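Local coordinates for putative aldolase (Bacteroides vulgatus ATCC 8482, PDB 3DXI), which is of unknown function but, as a putative aldolase of the HMGL-like family, has a closed eight-stranded TIM-barrel domain and is modelled as a two-chain assembly, at residues N196-L201 against W267-P272; L10-Y15 against G190-D195; R115-A120 against L150-K155. All blocks are in the same frame, centred on the assembly; numbering follows the deposited sequence.

Interaction 1 (N196-L201 against W267-P272)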
loop_
_atom_site.group_PDB
_atom_site.type_symbol
_atom_site.label_atom_id
_atom_site.label_comp_id
_atom_site.label_asym_id
_atom_site.label_seq_id
_atom_site.Cartn_x
_atom_site.Cartn_y
_atom_site.Cartn_z
ATOM N N ASN A 196 3.009 4.250 6.235
ATOM C CA ASN A 196 3.526 3.217 7.128
ATOM C C ASN A 196 2.747 1.907 6.998
ATOM O O ASN A 196 3.334 0.827 7.046
ATOM C CB ASN A 196 3.507 3.700 8.581
ATOM C CG ASN A 196 4.510 4.802 8.836
ATOM O OD1 ASN A 196 5.456 4.634 9.612
ATOM N ND2 ASN A 196 4.320 5.937 8.172
ATOM N N LEU A 197 1.431 2.004 6.832
ATOM C CA LEU A 197 0.580 0.819 6.688
ATOM C C LEU A 197 0.019 0.712 5.274
ATOM O O LEU A 197 -0.879 -0.091 5.006
ATOM C CB LEU A 197 -0.582 0.871 7.682
ATOM C CG LEU A 197 -0.208 0.727 9.159
ATOM C CD1 LEU A 197 -1.462 0.870 10.030
ATOM C CD2 LEU A 197 0.464 -0.630 9.380
ATOM N N GLN A 198 0.559 1.526 4.375
ATOM C CA GLN A 198 0.114 1.568 2.989
ATOM C C GLN A 198 -1.380 1.882 2.859
ATOM O O GLN A 198 -2.068 1.367 1.975
ATOM C CB GLN A 198 0.464 0.260 2.272
ATOM C CG GLN A 198 1.962 0.131 1.980
ATOM C CD GLN A 198 2.310 -1.111 1.183
ATOM O OE1 GLN A 198 1.428 -1.808 0.683
ATOM N NE2 GLN A 198 3.600 -1.385 1.042
ATOM N N LEU A 199 -1.877 2.736 3.752
ATOM C CA LEU A 199 -3.276 3.146 3.714
ATOM C C LEU A 199 -3.384 4.564 3.132
ATOM O O LEU A 199 -4.461 5.164 3.117
ATOM C CB LEU A 199 -3.888 3.112 5.119
ATOM C CG LEU A 199 -4.069 1.741 5.789
ATOM C CD1 LEU A 199 -4.667 1.926 7.190
ATOM C CD2 LEU A 199 -4.979 0.867 4.933
ATOM N N GLY A 200 -2.261 5.090 2.652
ATOM C CA GLY A 200 -2.264 6.423 2.079
ATOM C C GLY A 200 -3.299 6.605 0.980
ATOM O O GLY A 200 -4.068 7.564 1.000
ATOM N N LEU A 201 -3.329 5.690 0.014
ATOM C CA LEU A 201 -4.286 5.807 -1.080
ATOM C C LEU A 201 -5.731 5.689 -0.612
ATOM O O LEU A 201 -6.539 6.579 -0.868
ATOM C CB LEU A 201 -4.026 4.746 -2.160
ATOM C CG LEU A 201 -5.045 4.731 -3.313
ATOM C CD1 LEU A 201 -4.945 6.013 -4.132
ATOM C CD2 LEU A 201 -4.805 3.521 -4.194
ATOM N N TRP A 267 13.121 4.960 0.199
ATOM C CA TRP A 267 12.092 5.270 1.185
ATOM C C TRP A 267 10.986 4.243 0.959
ATOM O O TRP A 267 10.909 3.639 -0.107
ATOM C CB TRP A 267 11.565 6.692 0.986
ATOM C CG TRP A 267 11.376 7.053 -0.451
ATOM C CD1 TRP A 267 10.271 6.824 -1.215
ATOM C CD2 TRP A 267 12.327 7.706 -1.301
ATOM N NE1 TRP A 267 10.470 7.300 -2.492
ATOM C CE2 TRP A 267 11.725 7.845 -2.571
ATOM C CE3 TRP A 267 13.632 8.186 -1.114
ATOM C CZ2 TRP A 267 12.378 8.445 -3.650
ATOM C CZ3 TRP A 267 14.286 8.787 -2.197
ATOM C CH2 TRP A 267 13.655 8.908 -3.445
ATOM N N GLY A 268 10.137 4.040 1.957
ATOM C CA GLY A 268 9.074 3.063 1.831
ATOM C C GLY A 268 8.944 2.379 3.174
ATOM O O GLY A 268 9.882 2.405 3.974
ATOM N N THR A 269 7.795 1.764 3.427
ATOM C CA THR A 269 7.562 1.110 4.710
ATOM C C THR A 269 8.291 -0.230 4.845
ATOM O O THR A 269 8.746 -0.809 3.861
ATOM C CB THR A 269 6.047 0.889 4.946
ATOM O OG1 THR A 269 5.830 0.513 6.309
ATOM C CG2 THR A 269 5.515 -0.225 4.040
ATOM N N ASN A 270 8.416 -0.691 6.087
ATOM C CA ASN A 270 9.056 -1.958 6.417
ATOM C C ASN A 270 8.527 -2.347 7.796
ATOM O O ASN A 270 7.759 -1.589 8.386
ATOM C CB ASN A 270 10.590 -1.833 6.420
ATOM C CG ASN A 270 11.089 -0.608 7.167
ATOM O OD1 ASN A 270 10.666 -0.325 8.287
ATOM N ND2 ASN A 270 12.018 0.118 6.548
ATOM N N LEU A 271 8.934 -3.499 8.322
ATOM C CA LEU A 271 8.396 -3.937 9.613
ATOM C C LEU A 271 8.534 -2.910 10.730
ATOM O O LEU A 271 7.596 -2.704 11.492
ATOM C CB LEU A 271 8.998 -5.283 10.039
ATOM C CG LEU A 271 8.410 -5.858 11.339
ATOM C CD1 LEU A 271 6.884 -5.887 11.253
ATOM C CD2 LEU A 271 8.961 -7.263 11.593
ATOM N N PRO A 272 9.708 -2.264 10.858
ATOM C CA PRO A 272 9.884 -1.257 11.910
ATOM C C PRO A 272 8.899 -0.095 11.731
ATOM O O PRO A 272 8.314 0.395 12.703
ATOM C CB PRO A 272 11.324 -0.803 11.712
ATOM C CG PRO A 272 11.993 -2.045 11.223
ATOM C CD PRO A 272 10.998 -2.576 10.217
#
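T269 meets the turn at N196-Q198 through both branches of its side chain, one polar and one apolar. The polar branch makes the hydrogen bond: OG1 of T269 gives its proton to the carbonyl O of N196 at 2.6 Å. It reaches that oxygen with a C=O...donor angle of 123° and lies 23° off the carbonyl plane. With OG1 anti to the T269 backbone N (chi1 -168°), the hydroxyl reaches across to the turn. The backbones come close here, CA of N196 being 5.2 Å from CA of T269. The bond therefore fastens main chain of one segment to side chain of the other.

Van der Waals contact does the rest. CB of T269 sits 3.4 Å from N196 O, while its methyl CG2 lies 4.1 Å from Q198 CG. The extended Q198 side chain runs at about a right angle to that of T269, and its far end comes nearer to T269 than its start.

L197, Q198 and L199 pack on L233, D195 and I202 of the second subunit, so the 196-201 side of the contact is part of the subunit interface. Both segments lead into helices: L199 is the N-cap residue of helix 200-209, and N270 caps helix 271-278 by its OD1 bonding to Y273 N. T269 also packs on M274 of helix 271-278 and on A226 in a loop, while N196 touches helices 271-278 and 283-290.

Interaction 2 (L10-Y15 against G190-D195)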
loop_
_atom_site.group_PDB
_atom_site.type_symbol
_atom_site.label_atom_id
_atom_site.label_comp_id
_atom_site.label_asym_id
_atom_site.label_seq_id
_atom_site.Cartn_x
_atom_site.Cartn_y
_atom_site.Cartn_z
ATOM N N LEU A 10 9.784 17.888 -3.250
ATOM C CA LEU A 10 11.029 18.559 -2.855
ATOM C C LEU A 10 11.128 18.949 -1.383
ATOM O O LEU A 10 12.195 18.835 -0.774
ATOM C CB LEU A 10 11.258 19.805 -3.719
ATOM C CG LEU A 10 11.343 19.587 -5.233
ATOM C CD1 LEU A 10 11.667 20.905 -5.920
ATOM C CD2 LEU A 10 12.412 18.545 -5.553
ATOM N N ARG A 11 10.018 19.415 -0.816
ATOM C CA ARG A 11 9.989 19.840 0.579
ATOM C C ARG A 11 10.090 18.661 1.541
ATOM O O ARG A 11 10.863 18.685 2.501
ATOM C CB ARG A 11 8.696 20.624 0.858
ATOM C CG ARG A 11 8.612 21.268 2.244
ATOM C CD ARG A 11 8.167 20.286 3.324
ATOM N NE ARG A 11 6.767 19.885 3.176
ATOM C CZ ARG A 11 6.141 19.048 3.997
ATOM N NH1 ARG A 11 6.786 18.516 5.027
ATOM N NH2 ARG A 11 4.866 18.746 3.797
ATOM N N ASP A 12 9.308 17.625 1.266
ATOM C CA ASP A 12 9.267 16.440 2.106
ATOM C C ASP A 12 10.346 15.413 1.783
ATOM O O ASP A 12 10.773 14.659 2.658
ATOM C CB ASP A 12 7.883 15.807 1.986
ATOM C CG ASP A 12 7.267 15.497 3.329
ATOM O OD1 ASP A 12 7.698 16.090 4.344
ATOM O OD2 ASP A 12 6.340 14.666 3.364
ATOM N N GLY A 13 10.794 15.384 0.535
ATOM C CA GLY A 13 11.817 14.427 0.154
ATOM C C GLY A 13 13.240 14.927 0.341
ATOM O O GLY A 13 14.183 14.134 0.302
ATOM N N GLY A 14 13.391 16.237 0.546
ATOM C CA GLY A 14 14.708 16.828 0.723
ATOM C C GLY A 14 15.499 16.252 1.887
ATOM O O GLY A 14 16.723 16.344 1.928
ATOM N N TYR A 15 14.791 15.652 2.836
ATOM C CA TYR A 15 15.403 15.046 4.010
ATOM C C TYR A 15 16.673 14.258 3.669
ATOM O O TYR A 15 17.728 14.452 4.279
ATOM C CB TYR A 15 14.384 14.111 4.661
ATOM C CG TYR A 15 14.867 13.378 5.891
ATOM C CD1 TYR A 15 14.744 13.947 7.158
ATOM C CD2 TYR A 15 15.422 12.100 5.792
ATOM C CE1 TYR A 15 15.156 13.260 8.297
ATOM C CE2 TYR A 15 15.839 11.405 6.925
ATOM C CZ TYR A 15 15.700 11.992 8.172
ATOM O OH TYR A 15 16.097 11.308 9.297
ATOM N N GLY A 190 -7.806 19.646 4.187
ATOM C CA GLY A 190 -6.926 18.776 3.428
ATOM C C GLY A 190 -6.462 17.582 4.245
ATOM O O GLY A 190 -6.655 17.530 5.466
ATOM N N PHE A 191 -5.845 16.619 3.566
ATOM C CA PHE A 191 -5.331 15.418 4.209
ATOM C C PHE A 191 -3.942 15.089 3.678
ATOM O O PHE A 191 -3.698 15.128 2.465
ATOM C CB PHE A 191 -6.247 14.223 3.937
ATOM C CG PHE A 191 -5.715 12.917 4.478
ATOM C CD1 PHE A 191 -5.634 12.696 5.860
ATOM C CD2 PHE A 191 -5.272 11.916 3.610
ATOM C CE1 PHE A 191 -5.121 11.500 6.370
ATOM C CE2 PHE A 191 -4.756 10.710 4.104
ATOM C CZ PHE A 191 -4.680 10.498 5.489
ATOM N N HIS A 192 -3.031 14.776 4.590
ATOM C CA HIS A 192 -1.674 14.394 4.216
ATOM C C HIS A 192 -1.418 13.055 4.899
ATOM O O HIS A 192 -1.140 12.996 6.099
ATOM C CB HIS A 192 -0.651 15.436 4.682
ATOM C CG HIS A 192 0.755 15.127 4.262
ATOM N ND1 HIS A 192 1.568 16.051 3.642
ATOM C CD2 HIS A 192 1.499 14.002 4.391
ATOM C CE1 HIS A 192 2.751 15.511 3.409
ATOM N NE2 HIS A 192 2.736 14.267 3.854
ATOM N N GLY A 193 -1.526 11.977 4.135
ATOM C CA GLY A 193 -1.327 10.672 4.724
ATOM C C GLY A 193 0.075 10.129 4.581
ATOM O O GLY A 193 0.813 10.511 3.670
ATOM N N HIS A 194 0.460 9.256 5.505
ATOM C CA HIS A 194 1.765 8.615 5.435
ATOM C C HIS A 194 1.508 7.158 5.078
ATOM O O HIS A 194 0.411 6.636 5.319
ATOM C CB HIS A 194 2.512 8.742 6.758
ATOM C CG HIS A 194 3.125 10.092 6.966
ATOM N ND1 HIS A 194 3.787 10.440 8.122
ATOM C CD2 HIS A 194 3.181 11.176 6.159
ATOM C CE1 HIS A 194 4.223 11.683 8.020
ATOM N NE2 HIS A 194 3.869 12.153 6.838
ATOM N N ASP A 195 2.514 6.503 4.510
ATOM C CA ASP A 195 2.352 5.132 4.052
ATOM C C ASP A 195 2.900 4.013 4.930
ATOM O O ASP A 195 3.206 2.930 4.425
ATOM C CB ASP A 195 2.942 5.017 2.639
ATOM C CG ASP A 195 1.943 4.484 1.633
ATOM O OD1 ASP A 195 0.731 4.726 1.817
ATOM O OD2 ASP A 195 2.366 3.831 0.656
HETATM O O HOH W 1 5.412 14.590 5.652
#
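H192 points its imidazole out of the end of strand 189-192 toward D12 and R11, two neighbours on helix 9-13, and both meet it from the opposite direction. The D12 carboxylate comes to the rim of the ring: OD2 lies near the ring plane, 3.7 Å from H192 NE2, with the carboxylate plane almost perpendicular to the ring at 84°. R11 comes in obliquely, NH2 standing 3.9 Å from H192 CE1 with guanidinium and ring planes 48° apart. Neither approach is a hydrogen bond. CG of H192 is anti to its backbone N (chi1 -177°), which carries the ring off the strand and toward the helix.

R11 and D12 are also tied to each other. The arginine chain bends at both of its middle torsions and brings its guanidinium back beside D12, where NH1 makes a salt bridge of 2.7 Å with D12 OD1; D12 CG lies over one face of the guanidinium. R11 NE is held in a second salt bridge by E42, while H192 ND1 bonds D216 OD2, which restricts rotation of the imidazole.

Water 1 bridges the two segments, donating to D12 OD2 and hydrogen-bonded to H194 NE2 at 3.1 Å. The H194 ring has H192 NE2 at its edge, in plane. N228 touches H194 and gives D12 OD2 a weak hydrogen bond.

This is the C-terminal mouth of the barrel, where TIM-barrel proteins carry their active sites. An aspartate on the short helix after the first strand, facing a His-Gly-His sequence at the end of the seventh, recalls the divalent-metal site of HMGL-like relatives, though the site here holds a water. Chemically, the contact brings the D12 carboxylate and the H194 imidazole to one water, with H192 close by, consistent with a polar pocket suited to holding a cation.

Interaction 3 (R115-A120 against L150-K155)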
loop_
_atom_site.group_PDB
_atom_site.type_symbol
_atom_site.label_atom_id
_atom_site.label_comp_id
_atom_site.label_asym_id
_atom_site.label_seq_id
_atom_site.Cartn_x
_atom_site.Cartn_y
_atom_site.Cartn_z
ATOM N N ARG A 115 -0.822 29.775 19.307
ATOM C CA ARG A 115 0.352 30.569 18.962
ATOM C C ARG A 115 0.479 30.620 17.439
ATOM O O ARG A 115 0.893 31.632 16.869
ATOM C CB ARG A 115 1.610 29.941 19.570
ATOM C CG ARG A 115 2.830 30.842 19.546
ATOM C CD ARG A 115 4.103 30.013 19.484
ATOM N NE ARG A 115 4.229 29.091 20.602
ATOM C CZ ARG A 115 4.875 27.930 20.547
ATOM N NH1 ARG A 115 5.453 27.533 19.420
ATOM N NH2 ARG A 115 4.964 27.171 21.630
ATOM N N ALA A 116 0.113 29.523 16.784
ATOM C CA ALA A 116 0.181 29.448 15.325
ATOM C C ALA A 116 -0.834 30.396 14.685
ATOM O O ALA A 116 -0.587 30.941 13.606
ATOM C CB ALA A 116 -0.068 28.012 14.856
ATOM N N ILE A 117 -1.972 30.595 15.351
ATOM C CA ILE A 117 -3.009 31.488 14.833
ATOM C C ILE A 117 -2.506 32.929 14.797
ATOM O O ILE A 117 -2.864 33.701 13.905
ATOM C CB ILE A 117 -4.306 31.406 15.686
ATOM C CG1 ILE A 117 -4.944 30.025 15.512
ATOM C CG2 ILE A 117 -5.285 32.518 15.274
ATOM C CD1 ILE A 117 -6.148 29.772 16.396
ATOM N N VAL A 118 -1.675 33.280 15.774
ATOM C CA VAL A 118 -1.088 34.610 15.855
ATOM C C VAL A 118 -0.162 34.785 14.655
ATOM O O VAL A 118 -0.148 35.828 14.002
ATOM C CB VAL A 118 -0.254 34.771 17.151
ATOM C CG1 VAL A 118 0.524 36.081 17.110
ATOM C CG2 VAL A 118 -1.172 34.710 18.380
ATOM N N LEU A 119 0.616 33.747 14.375
ATOM C CA LEU A 119 1.551 33.762 13.257
ATOM C C LEU A 119 0.766 33.868 11.949
ATOM O O LEU A 119 1.047 34.732 11.108
ATOM C CB LEU A 119 2.383 32.477 13.273
ATOM C CG LEU A 119 3.607 32.377 12.363
ATOM C CD1 LEU A 119 4.625 33.441 12.756
ATOM C CD2 LEU A 119 4.216 30.984 12.490
ATOM N N ALA A 120 -0.226 32.993 11.796
ATOM C CA ALA A 120 -1.065 32.964 10.598
ATOM C C ALA A 120 -1.673 34.325 10.306
ATOM O O ALA A 120 -1.649 34.792 9.171
ATOM C CB ALA A 120 -2.166 31.933 10.759
ATOM N N LEU A 150 -10.640 25.745 16.626
ATOM C CA LEU A 150 -10.531 25.907 15.184
ATOM C C LEU A 150 -11.408 27.014 14.618
ATOM O O LEU A 150 -11.157 27.499 13.516
ATOM C CB LEU A 150 -10.836 24.583 14.474
ATOM C CG LEU A 150 -9.935 23.399 14.839
ATOM C CD1 LEU A 150 -10.262 22.227 13.928
ATOM C CD2 LEU A 150 -8.464 23.781 14.697
ATOM N N LYS A 151 -12.434 27.430 15.352
ATOM C CA LYS A 151 -13.282 28.495 14.838
ATOM C C LYS A 151 -12.477 29.780 14.650
ATOM O O LYS A 151 -12.802 30.608 13.796
ATOM C CB LYS A 151 -14.460 28.772 15.774
ATOM C CG LYS A 151 -15.349 29.897 15.257
ATOM C CD LYS A 151 -16.609 30.087 16.087
ATOM C CE LYS A 151 -17.427 31.263 15.569
ATOM N NZ LYS A 151 -18.712 31.415 16.314
ATOM N N ALA A 152 -11.421 29.939 15.438
ATOM C CA ALA A 152 -10.582 31.133 15.362
ATOM C C ALA A 152 -9.789 31.266 14.056
ATOM O O ALA A 152 -9.206 32.316 13.786
ATOM C CB ALA A 152 -9.628 31.169 16.558
ATOM N N ILE A 153 -9.769 30.213 13.242
ATOM C CA ILE A 153 -9.027 30.257 11.985
ATOM C C ILE A 153 -9.905 30.543 10.771
ATOM O O ILE A 153 -9.402 30.682 9.658
ATOM C CB ILE A 153 -8.265 28.932 11.737
ATOM C CG1 ILE A 153 -9.227 27.838 11.267
ATOM C CG2 ILE A 153 -7.587 28.482 13.012
ATOM C CD1 ILE A 153 -8.523 26.560 10.808
ATOM N N ASP A 154 -11.214 30.643 10.987
ATOM C CA ASP A 154 -12.160 30.888 9.899
ATOM C C ASP A 154 -11.848 32.036 8.941
ATOM O O ASP A 154 -12.114 31.926 7.742
ATOM C CB ASP A 154 -13.575 31.076 10.456
ATOM C CG ASP A 154 -14.221 29.766 10.855
ATOM O OD1 ASP A 154 -13.776 28.706 10.363
ATOM O OD2 ASP A 154 -15.184 29.793 11.647
ATOM N N LYS A 155 -11.299 33.134 9.452
ATOM C CA LYS A 155 -10.979 34.271 8.593
ATOM C C LYS A 155 -9.522 34.310 8.132
ATOM O O LYS A 155 -9.151 35.164 7.326
ATOM C CB LYS A 155 -11.316 35.590 9.301
ATOM C CG LYS A 155 -12.728 36.104 9.052
ATOM C CD LYS A 155 -13.776 35.104 9.496
ATOM C CE LYS A 155 -15.180 35.616 9.212
ATOM N NZ LYS A 155 -16.218 34.633 9.643
#
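In the outer layer of the TIM barrel, helix 113-124 packs against the 3-10 turn at 151-153, which lies in the connection between strands 129-134 and 159-163. The contact is carried by I117, whose side chain leaves the helix toward the turn. Its tip, CD1, sits 3.8 Å from CB of A152 and 3.9 Å from CG2 of I153, so one methyl touches two successive residues of the turn. Behind it, I117 CG1 adds a contact of 4.0 Å with I153 CG2. The I117 chain is extended (chi2 175°), which pushes CD1 outward to that spot.

The two isoleucines cross at about a right angle. I153 offers its short branch: CG2 faces the helix, while CG1, set between backbone N and carbonyl carbon (chi1 76°), leads away from I117. Both isoleucines also rest on F132 of strand 129-134, and I153 reaches F160 of strand 159-163 as well.

No hydrogen bond or charge pair joins the two segments. Across the contact they meet through aliphatic groups alone, with I153 buried on the barrel side and A152 near solvent, so the attraction is dispersive and hydrophobic and imposes little directional constraint.

From the N terminus, L10-Y15 follows the first barrel strand and waits until G190-D195, at the end of the seventh, to close interaction 2, the longest loop of the three. Interaction 3 opens and closes within that loop, joining a helix of the outer layer to the connection before the sixth strand; the two do not touch, their nearest atoms being about 10 Å apart. Interaction 1 begins at N196, directly after D195, and closes at W267-P272, tying the turn that leads into helix 200-209 to the loop that leads into helix 271-278. It adjoins interaction 2, with a probable hydrogen bond from G200 N to D195 OD1, and lies across the chain's centre from interaction 3.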